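Local coordinates for protein insecticidal Delta-Endotoxin Cry8Ea1 (Bacillus Thuringiensis, PDB 3EB7) that is an insecticidal crystal toxin active against the soil-dwelling larvae of Holotrichia parallela, and probably acts, like its relatives, by forming pores in gut membranes, at residues G158-T161 with T162-N165; S179-C182 with V183-R187; K299-I302 with G303-I306; T442-S445 with D446-T449. All blocks are in the same frame, centred on the assembly; numbering follows the deposited sequence.

Interaction 1 of 4, residues G158-T161 with T162-N165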
loop_
_atom_site.group_PDB
_atom_site.type_symbol
_atom_site.label_atom_id
_atom_site.label_comp_id
_atom_site.label_asym_id
_atom_site.label_seq_id
_atom_site.Cartn_x
_atom_site.Cartn_y
_atom_site.Cartn_z
ATOM N N GLY A 158 -13.064 29.118 -18.566
ATOM C CA GLY A 158 -12.551 30.444 -18.898
ATOM C C GLY A 158 -11.385 30.973 -18.067
ATOM O O GLY A 158 -11.160 32.208 -17.983
ATOM N N PHE A 159 -10.621 30.069 -17.462
ATOM C CA PHE A 159 -9.364 30.491 -16.866
ATOM C C PHE A 159 -8.405 30.864 -17.984
ATOM O O PHE A 159 -8.472 30.305 -19.086
ATOM C CB PHE A 159 -8.750 29.409 -15.983
ATOM C CG PHE A 159 -9.394 29.284 -14.639
ATOM C CD1 PHE A 159 -9.974 28.076 -14.248
ATOM C CD2 PHE A 159 -9.405 30.358 -13.748
ATOM C CE1 PHE A 159 -10.572 27.923 -12.994
ATOM C CE2 PHE A 159 -9.997 30.230 -12.479
ATOM C CZ PHE A 159 -10.587 29.008 -12.100
ATOM N N SER A 160 -7.534 31.834 -17.707
ATOM C CA SER A 160 -6.471 32.173 -18.634
ATOM C C SER A 160 -5.398 31.100 -18.571
ATOM O O SER A 160 -5.336 30.295 -17.620
ATOM C CB SER A 160 -5.890 33.565 -18.340
ATOM O OG SER A 160 -5.348 33.657 -17.036
ATOM N N THR A 161 -4.570 31.085 -19.600
ATOM C CA THR A 161 -3.402 30.233 -19.635
ATOM C C THR A 161 -2.502 30.492 -18.423
ATOM O O THR A 161 -2.013 29.578 -17.827
ATOM C CB THR A 161 -2.663 30.367 -20.991
ATOM O OG1 THR A 161 -3.543 29.916 -22.047
ATOM C CG2 THR A 161 -1.371 29.498 -21.004
ATOM N N THR A 162 -2.318 31.740 -18.047
ATOM C CA THR A 162 -1.573 32.068 -16.824
ATOM C C THR A 162 -2.145 31.414 -15.528
ATOM O O THR A 162 -1.403 30.759 -14.814
ATOM C CB THR A 162 -1.371 33.620 -16.676
ATOM O OG1 THR A 162 -0.692 34.119 -17.840
ATOM C CG2 THR A 162 -0.539 33.964 -15.451
ATOM N N ALA A 163 -3.436 31.591 -15.246
ATOM C CA ALA A 163 -4.116 30.937 -14.108
ATOM C C ALA A 163 -3.931 29.413 -14.111
ATOM O O ALA A 163 -3.544 28.828 -13.107
ATOM C CB ALA A 163 -5.620 31.294 -14.081
ATOM N N ILE A 164 -4.180 28.799 -15.261
ATOM C CA ILE A 164 -4.078 27.357 -15.462
ATOM C C ILE A 164 -2.661 26.840 -15.209
ATOM O O ILE A 164 -2.472 25.836 -14.501
ATOM C CB ILE A 164 -4.606 26.970 -16.859
ATOM C CG1 ILE A 164 -6.112 27.232 -16.892
ATOM C CG2 ILE A 164 -4.338 25.468 -17.184
ATOM C CD1 ILE A 164 -6.750 27.173 -18.315
ATOM N N ASN A 165 -1.671 27.536 -15.759
ATOM C CA ASN A 165 -0.280 27.211 -15.475
ATOM C C ASN A 165 0.092 27.398 -14.016
ATOM O O ASN A 165 0.824 26.593 -13.476
ATOM C CB ASN A 165 0.674 28.001 -16.380
ATOM C CG ASN A 165 0.725 27.438 -17.807
ATOM O OD1 ASN A 165 0.452 26.254 -18.053
ATOM N ND2 ASN A 165 1.066 28.305 -18.756
#
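S160 is the N-cap of helix 161-191, and its contact with A163 and I164 is a worked example of how a chain enters a long helix. With chi1 at 60° its OG sits between the backbone N and the carbonyl carbon, turned back over the first turn, where it accepts from A163 N. That bond is weak at 3.3 Å between S160 OG and A163 N, yet almost straight at 175°. Because A163 has no side-chain acceptor, the reciprocal half of a capping box is missing. Regular helix bonding starts at once: I164 N donates to S160 O at 3.0 Å, and N165 N to T161 O at 2.9 Å.

The apolar partner of the cap is a hydrophobic staple, formed by the residue before the N-cap and the fourth residue of the helix. F159 CB lies 3.5 Å from I164 CG1, while the ring reaches A163 obliquely, with F159 CD2 3.9 Å from A163 CB. The end of the phenyl group then leads off toward R106 and E110 of helix 99-119, and it meets the ring of Y167 edge-to-face. On another side of the turn T161 and N165 run side by side, T161 CG2 being 3.5 Å from N165 ND2; the amide oxygen OD1 of N165 is taken by R228.

Polar and apolar chemistry thus meet at this helix start: the serine bond satisfies one of the early N-H groups, weakly, while the staple adds apolar contact between the residue before the cap and the first turn.

Interaction 2 of 4, residues S179-C182 with V183-R187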
loop_
_atom_site.group_PDB
_atom_site.type_symbol
_atom_site.label_atom_id
_atom_site.label_comp_id
_atom_site.label_asym_id
_atom_site.label_seq_id
_atom_site.Cartn_x
_atom_site.Cartn_y
_atom_site.Cartn_z
ATOM N N SER A 179 3.769 15.017 -0.167
ATOM C CA SER A 179 4.410 13.716 -0.098
ATOM C C SER A 179 5.479 13.729 0.992
ATOM O O SER A 179 5.535 12.828 1.831
ATOM C CB SER A 179 5.010 13.306 -1.447
ATOM O OG SER A 179 4.034 13.264 -2.471
ATOM N N ASP A 180 6.296 14.775 1.003
ATOM C CA ASP A 180 7.438 14.869 1.934
ATOM C C ASP A 180 6.986 14.918 3.384
ATOM O O ASP A 180 7.515 14.193 4.223
ATOM C CB ASP A 180 8.307 16.085 1.578
ATOM C CG ASP A 180 9.208 15.829 0.357
ATOM O OD1 ASP A 180 9.400 14.642 -0.045
ATOM O OD2 ASP A 180 9.767 16.821 -0.187
ATOM N N HIS A 181 5.957 15.719 3.657
ATOM C CA HIS A 181 5.397 15.820 5.002
ATOM C C HIS A 181 4.894 14.438 5.516
ATOM O O HIS A 181 5.233 14.013 6.612
ATOM C CB HIS A 181 4.303 16.908 5.032
ATOM C CG HIS A 181 3.612 17.028 6.359
ATOM N ND1 HIS A 181 4.027 17.907 7.343
ATOM C CD2 HIS A 181 2.561 16.353 6.877
ATOM C CE1 HIS A 181 3.239 17.793 8.391
ATOM N NE2 HIS A 181 2.338 16.858 8.141
ATOM N N CYS A 182 4.125 13.736 4.693
ATOM C CA CYS A 182 3.655 12.371 4.971
ATOM C C CYS A 182 4.765 11.366 5.310
ATOM O O CYS A 182 4.731 10.714 6.357
ATOM C CB CYS A 182 2.888 11.829 3.764
ATOM S SG CYS A 182 1.257 12.592 3.529
ATOM N N VAL A 183 5.725 11.220 4.406
ATOM C CA VAL A 183 6.812 10.260 4.601
ATOM C C VAL A 183 7.585 10.618 5.874
ATOM O O VAL A 183 7.772 9.771 6.743
ATOM C CB VAL A 183 7.722 10.172 3.330
ATOM C CG1 VAL A 183 8.984 9.301 3.595
ATOM C CG2 VAL A 183 6.887 9.651 2.127
ATOM N N GLN A 184 7.961 11.883 6.001
ATOM C CA GLN A 184 8.708 12.355 7.169
ATOM C C GLN A 184 8.060 12.057 8.523
ATOM O O GLN A 184 8.688 11.443 9.392
ATOM C CB GLN A 184 9.043 13.869 7.059
ATOM C CG GLN A 184 9.665 14.406 8.358
ATOM C CD GLN A 184 9.751 15.936 8.433
ATOM O OE1 GLN A 184 9.716 16.643 7.420
ATOM N NE2 GLN A 184 9.865 16.446 9.662
ATOM N N TRP A 185 6.810 12.503 8.701
ATOM C CA TRP A 185 6.059 12.279 9.937
ATOM C C TRP A 185 5.613 10.854 10.117
ATOM O O TRP A 185 5.515 10.401 11.247
ATOM C CB TRP A 185 4.915 13.276 10.067
ATOM C CG TRP A 185 5.516 14.659 10.252
ATOM C CD1 TRP A 185 5.626 15.627 9.299
ATOM C CD2 TRP A 185 6.160 15.176 11.425
ATOM N NE1 TRP A 185 6.252 16.740 9.813
ATOM C CE2 TRP A 185 6.605 16.494 11.112
ATOM C CE3 TRP A 185 6.403 14.668 12.712
ATOM C CZ2 TRP A 185 7.269 17.329 12.051
ATOM C CZ3 TRP A 185 7.092 15.515 13.668
ATOM C CH2 TRP A 185 7.501 16.821 13.316
ATOM N N TYR A 186 5.432 10.113 9.016
ATOM C CA TYR A 186 5.286 8.657 9.128
ATOM C C TYR A 186 6.536 8.033 9.771
ATOM O O TYR A 186 6.406 7.241 10.692
ATOM C CB TYR A 186 4.993 7.988 7.771
ATOM C CG TYR A 186 5.060 6.471 7.856
ATOM C CD1 TYR A 186 3.903 5.702 8.127
ATOM C CD2 TYR A 186 6.280 5.799 7.657
ATOM C CE1 TYR A 186 3.977 4.272 8.222
ATOM C CE2 TYR A 186 6.370 4.414 7.745
ATOM C CZ TYR A 186 5.224 3.645 8.033
ATOM O OH TYR A 186 5.351 2.255 8.075
ATOM N N ARG A 187 7.736 8.401 9.292
ATOM C CA ARG A 187 8.992 7.883 9.852
ATOM C C ARG A 187 9.195 8.277 11.312
ATOM O O ARG A 187 9.487 7.437 12.131
ATOM C CB ARG A 187 10.206 8.285 8.974
ATOM C CG ARG A 187 10.185 7.587 7.561
ATOM C CD ARG A 187 11.245 8.146 6.612
ATOM N NE ARG A 187 11.362 7.370 5.372
ATOM C CZ ARG A 187 12.052 7.770 4.300
ATOM N NH1 ARG A 187 12.658 8.945 4.298
ATOM N NH2 ARG A 187 12.073 7.023 3.210
#
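The imidazole of H181 carries W185 CD1 over one of its faces, 3.3 Å above the plane and displaced toward the rim. The two rings meet obliquely, their planes at 47°, and the centroids of the imidazole and the five-membered indole ring are 4.4 Å apart. The closest ring atoms are H181 CE1 and W185 CD1, at 3.3 Å. At the indole edge, near its plane, lies the carbonyl of H181, with H181 O 3.2 Å from W185 CD1. One face of the indole also receives the amide nitrogen of its neighbour Q184, set toward the rim. Further along, the guanidinium of R187 has V183 CG1 above its centre.

The pairing follows from i to i+4 spacing in helix 161-191, part of the helical N-terminal domain common to three-domain Cry toxins. H181 CG is anti to its own N (chi1 177°), whereas W185 CG lies beside its N (chi1 -67°); these different rotamers bring the rings together along one flank of the helix. Beneath them the main chain is regular, W185 N donating to H181 O at 3.0 Å and Y186 N to C182 O at 2.8 Å.

Different flanks face different neighbours. H181 stacks on Y136 of helix 133-153, whose L133 touches the side chains of both H181 and W185, and C182 and Y186 pack against helix 198-220. D180 OD1 is gripped by Y470 OH and Y541 N, while R187 bonds to H469 ND1 and E466 O, which brings this helix against the C-terminal beta-rich part of the toxin.

Interaction 3 of 4, residues K299-I302 with G303-I306; sequences KKWI and GHQI. With SO4 (sulfate ion), chain E.
W301 CG stands anti to the backbone N, which carries the indole forward along the strand, and H304 CG lies between its own N and carbonyl carbon (chi1 66°), lifting the imidazole to meet it. The meeting is consistent with a classic beta bulge: I302 and G303 both face Y286 of the adjacent strand 278-292, and the extra residue puts side chains three positions apart on one face of strand 296-310. W301 NE1 donates to H304 ND1 at 3.0 Å, with an N-H...N angle of 151°. The acceptor lies in the indole plane, but NE1 is tilted well out of the imidazole plane, and the rings are nearly perpendicular, at 80°.

With ND1 accepting and NE2 bonded to V419 O, the buried H304 is probably neutral with its proton on NE2. F421 stacks on W301, so strand 414-422 meets both rings, through F421 and V419.

Away from the bulge the chemistry is ionic. K300 forms a salt bridge with D426, while the extended chain of K299 reaches a sulfate, probably from the crystallisation liquor, through a weak bond of 3.2 Å from K299 NZ to O3.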
loop_
_atom_site.group_PDB
_atom_site.type_symbol
_atom_site.label_atom_id
_atom_site.label_comp_id
_atom_site.label_asym_id
_atom_site.label_seq_id
_atom_site.Cartn_x
_atom_site.Cartn_y
_atom_site.Cartn_z
ATOM N N LYS A 299 -4.216 -28.539 20.845
ATOM C CA LYS A 299 -3.449 -28.930 19.664
ATOM C C LYS A 299 -3.205 -27.682 18.826
ATOM O O LYS A 299 -4.150 -27.029 18.356
ATOM C CB LYS A 299 -4.175 -29.963 18.843
ATOM C CG LYS A 299 -4.202 -31.315 19.409
ATOM C CD LYS A 299 -5.230 -32.097 18.600
ATOM C CE LYS A 299 -4.989 -33.551 18.675
ATOM N NZ LYS A 299 -6.283 -34.222 18.319
ATOM N N LYS A 300 -1.929 -27.353 18.638
ATOM C CA LYS A 300 -1.573 -26.031 18.152
ATOM C C LYS A 300 -0.494 -26.074 17.077
ATOM O O LYS A 300 0.220 -27.041 16.945
ATOM C CB LYS A 300 -1.160 -25.122 19.326
ATOM C CG LYS A 300 -0.004 -25.635 20.144
ATOM C CD LYS A 300 0.486 -24.540 21.120
ATOM C CE LYS A 300 1.293 -25.084 22.325
ATOM N NZ LYS A 300 2.595 -25.583 21.864
ATOM N N TRP A 301 -0.411 -24.994 16.321
ATOM C CA TRP A 301 0.563 -24.766 15.266
ATOM C C TRP A 301 1.921 -24.530 15.944
ATOM O O TRP A 301 2.134 -23.467 16.614
ATOM C CB TRP A 301 0.088 -23.505 14.528
ATOM C CG TRP A 301 0.883 -22.990 13.319
ATOM C CD1 TRP A 301 2.260 -22.982 13.131
ATOM C CD2 TRP A 301 0.322 -22.337 12.162
ATOM N NE1 TRP A 301 2.562 -22.387 11.910
ATOM C CE2 TRP A 301 1.400 -21.970 11.311
ATOM C CE3 TRP A 301 -0.987 -22.020 11.770
ATOM C CZ2 TRP A 301 1.198 -21.337 10.079
ATOM C CZ3 TRP A 301 -1.186 -21.394 10.540
ATOM C CH2 TRP A 301 -0.086 -21.055 9.710
ATOM N N ILE A 302 2.804 -25.527 15.828
ATOM C CA ILE A 302 4.169 -25.459 16.389
ATOM C C ILE A 302 5.291 -25.232 15.348
ATOM O O ILE A 302 6.454 -25.072 15.718
ATOM C CB ILE A 302 4.556 -26.705 17.258
ATOM C CG1 ILE A 302 4.567 -27.987 16.408
ATOM C CG2 ILE A 302 3.673 -26.828 18.467
ATOM C CD1 ILE A 302 5.154 -29.245 17.128
ATOM N N GLY A 303 4.948 -25.225 14.067
ATOM C CA GLY A 303 5.915 -24.976 12.997
ATOM C C GLY A 303 5.208 -25.077 11.667
ATOM O O GLY A 303 4.075 -25.572 11.601
ATOM N N HIS A 304 5.837 -24.579 10.607
ATOM C CA HIS A 304 5.285 -24.672 9.253
ATOM C C HIS A 304 6.371 -24.607 8.208
ATOM O O HIS A 304 7.498 -24.183 8.458
ATOM C CB HIS A 304 4.211 -23.598 8.981
ATOM C CG HIS A 304 4.721 -22.188 8.970
ATOM N ND1 HIS A 304 4.826 -21.424 10.115
ATOM C CD2 HIS A 304 5.112 -21.389 7.947
ATOM C CE1 HIS A 304 5.293 -20.229 9.802
ATOM N NE2 HIS A 304 5.447 -20.167 8.491
ATOM N N GLN A 305 5.997 -25.036 7.022
ATOM C CA GLN A 305 6.845 -25.000 5.856
ATOM C C GLN A 305 6.057 -24.201 4.831
ATOM O O GLN A 305 4.887 -24.455 4.590
ATOM C CB GLN A 305 7.110 -26.441 5.396
ATOM C CG GLN A 305 8.371 -26.594 4.616
ATOM C CD GLN A 305 8.398 -27.817 3.721
ATOM O OE1 GLN A 305 9.253 -28.662 3.878
ATOM N NE2 GLN A 305 7.483 -27.901 2.773
ATOM N N ILE A 306 6.659 -23.193 4.258
ATOM C CA ILE A 306 5.921 -22.308 3.377
ATOM C C ILE A 306 6.658 -22.146 2.063
ATOM O O ILE A 306 7.877 -21.981 2.046
ATOM C CB ILE A 306 5.631 -20.909 4.056
ATOM C CG1 ILE A 306 4.831 -19.991 3.102
ATOM C CG2 ILE A 306 6.936 -20.225 4.559
ATOM C CD1 ILE A 306 4.200 -18.803 3.804
HETATM S S SO4 E . -6.091 -37.213 20.261
HETATM O O1 SO4 E . -6.207 -38.350 21.168
HETATM O O2 SO4 E . -6.107 -37.690 18.878
HETATM O O3 SO4 E . -7.237 -36.338 20.551
HETATM O O4 SO4 E . -4.848 -36.462 20.463
#

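Interaction 4 of 4, residues T442-S445 with D446-T449; sequences TVYS and DKIT
Y444 and K447 are the corners of a beta turn whose inner residues, S445 and D446, have backbone angles close to type I; it reverses the chain between strand 442-443 and strand 448-452. The tight side of this turn is carbon against carbon. Y444 CB and K447 CB meet at 3.7 Å, and the lysine chain then crosses the phenol obliquely, placing K447 CD 4.2 Å from the ring centroid, an off-centre CH-pi contact. T442 CG2 lies over the opposite face, so the ring is held between a threonine methyl and a lysine methylene. The charge adds little here: K447 NZ is 5.2 Å from the centroid, at most a weak attraction, and its stronger partner is E233, in a salt bridge. T449 closes the other end of the packing, its CG2 only 3.2 Å from T442 O.

The loose side is the outer corner, where D446 is exposed and approaches only distantly, with OD1 4.1 Å from Y444 CB. S445 OG turns outward to S493 O.

Between the two lies the polar interior of the turn. Here the carbonyls of Y444 and K447 do not bond to an amide across the turn; a water bonds to Y444 O (2.9 Å) and K447 O (2.7 Å), and also to T449 OG1. With more acceptors in reach than it has protons, it need not serve all of them at once. With T449 OG1 anti to the carbonyl carbon (chi1 -44°), that oxygen faces the first arm, accepting from Y444 N at 3.3 Å.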
loop_
_atom_site.group_PDB
_atom_site.type_symbol
_atom_site.label_atom_id
_atom_site.label_comp_id
_atom_site.label_asym_id
_atom_site.label_seq_id
_atom_site.Cartn_x
_atom_site.Cartn_y
_atom_site.Cartn_z
ATOM N N THR A 442 0.038 -7.780 -16.396
ATOM C CA THR A 442 -0.730 -7.511 -17.598
ATOM C C THR A 442 -0.342 -6.157 -18.140
ATOM O O THR A 442 -0.211 -5.209 -17.382
ATOM C CB THR A 442 -2.254 -7.543 -17.302
ATOM O OG1 THR A 442 -2.605 -8.847 -16.840
ATOM C CG2 THR A 442 -3.114 -7.226 -18.542
ATOM N N VAL A 443 -0.173 -6.083 -19.460
ATOM C CA VAL A 443 0.081 -4.830 -20.189
ATOM C C VAL A 443 -1.166 -4.532 -21.017
ATOM O O VAL A 443 -1.578 -5.359 -21.861
ATOM C CB VAL A 443 1.361 -4.947 -21.095
ATOM C CG1 VAL A 443 1.684 -3.636 -21.823
ATOM C CG2 VAL A 443 2.552 -5.353 -20.256
ATOM N N TYR A 444 -1.758 -3.366 -20.742
ATOM C CA TYR A 444 -2.956 -2.869 -21.424
ATOM C C TYR A 444 -2.658 -2.057 -22.683
ATOM O O TYR A 444 -1.720 -1.262 -22.694
ATOM C CB TYR A 444 -3.832 -2.037 -20.465
ATOM C CG TYR A 444 -4.192 -2.829 -19.228
ATOM C CD1 TYR A 444 -3.382 -2.781 -18.095
ATOM C CD2 TYR A 444 -5.316 -3.667 -19.212
ATOM C CE1 TYR A 444 -3.678 -3.539 -16.962
ATOM C CE2 TYR A 444 -5.619 -4.420 -18.097
ATOM C CZ TYR A 444 -4.797 -4.351 -16.972
ATOM O OH TYR A 444 -5.097 -5.094 -15.859
ATOM N N SER A 445 -3.463 -2.249 -23.722
ATOM C CA SER A 445 -3.280 -1.534 -24.983
ATOM C C SER A 445 -3.761 -0.112 -24.854
ATOM O O SER A 445 -3.382 0.741 -25.630
ATOM C CB SER A 445 -4.114 -2.165 -26.090
ATOM O OG SER A 445 -3.850 -3.537 -26.183
ATOM N N ASP A 446 -4.661 0.120 -23.913
ATOM C CA ASP A 446 -5.387 1.367 -23.866
ATOM C C ASP A 446 -5.196 2.155 -22.560
ATOM O O ASP A 446 -5.902 3.115 -22.293
ATOM C CB ASP A 446 -6.872 1.127 -24.237
ATOM C CG ASP A 446 -7.649 0.264 -23.215
ATOM O OD1 ASP A 446 -7.076 -0.571 -22.447
ATOM O OD2 ASP A 446 -8.897 0.435 -23.186
ATOM N N LYS A 447 -4.210 1.751 -21.769
ATOM C CA LYS A 447 -3.890 2.385 -20.497
ATOM C C LYS A 447 -2.358 2.546 -20.390
ATOM O O LYS A 447 -1.609 1.871 -21.096
ATOM C CB LYS A 447 -4.382 1.492 -19.361
ATOM C CG LYS A 447 -5.874 1.412 -19.288
ATOM C CD LYS A 447 -6.338 0.199 -18.495
ATOM C CE LYS A 447 -7.803 -0.154 -18.835
ATOM N NZ LYS A 447 -8.595 -0.513 -17.617
ATOM N N ILE A 448 -1.923 3.464 -19.535
ATOM C CA ILE A 448 -0.562 3.529 -19.040
ATOM C C ILE A 448 -0.417 2.410 -17.994
ATOM O O ILE A 448 -1.160 2.382 -16.997
ATOM C CB ILE A 448 -0.261 4.946 -18.424
ATOM C CG1 ILE A 448 -0.395 6.033 -19.512
ATOM C CG2 ILE A 448 1.113 4.963 -17.718
ATOM C CD1 ILE A 448 -0.290 7.485 -19.071
ATOM N N THR A 449 0.482 1.454 -18.238
ATOM C CA THR A 449 0.696 0.359 -17.285
ATOM C C THR A 449 1.890 0.666 -16.400
ATOM O O THR A 449 2.973 0.937 -16.897
ATOM C CB THR A 449 0.887 -1.002 -18.014
ATOM O OG1 THR A 449 -0.104 -1.118 -19.057
ATOM C CG2 THR A 449 0.690 -2.122 -17.074
HETATM O O HOH W 1 0.366 -0.010 -21.208
#

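All four are local contacts, yet each takes its chemistry from its place in the toxin. Interactions 1 and 2 use the same helix, 161-191, with centres about 31 Å apart: the first is a surface contact at the helix start, where backbone amides need a cap, while the second is partly buried mid-helix, where the backbone is already satisfied and aromatic side chains carry the detail. Interaction 3 is the buried one, within a beta sheet about 63 Å from interaction 1, centre to centre, and relies on a single ring-to-ring hydrogen bond. Interaction 4, partly buried, holds a water inside its turn, where no amide bonds across to the Y444 carbonyl.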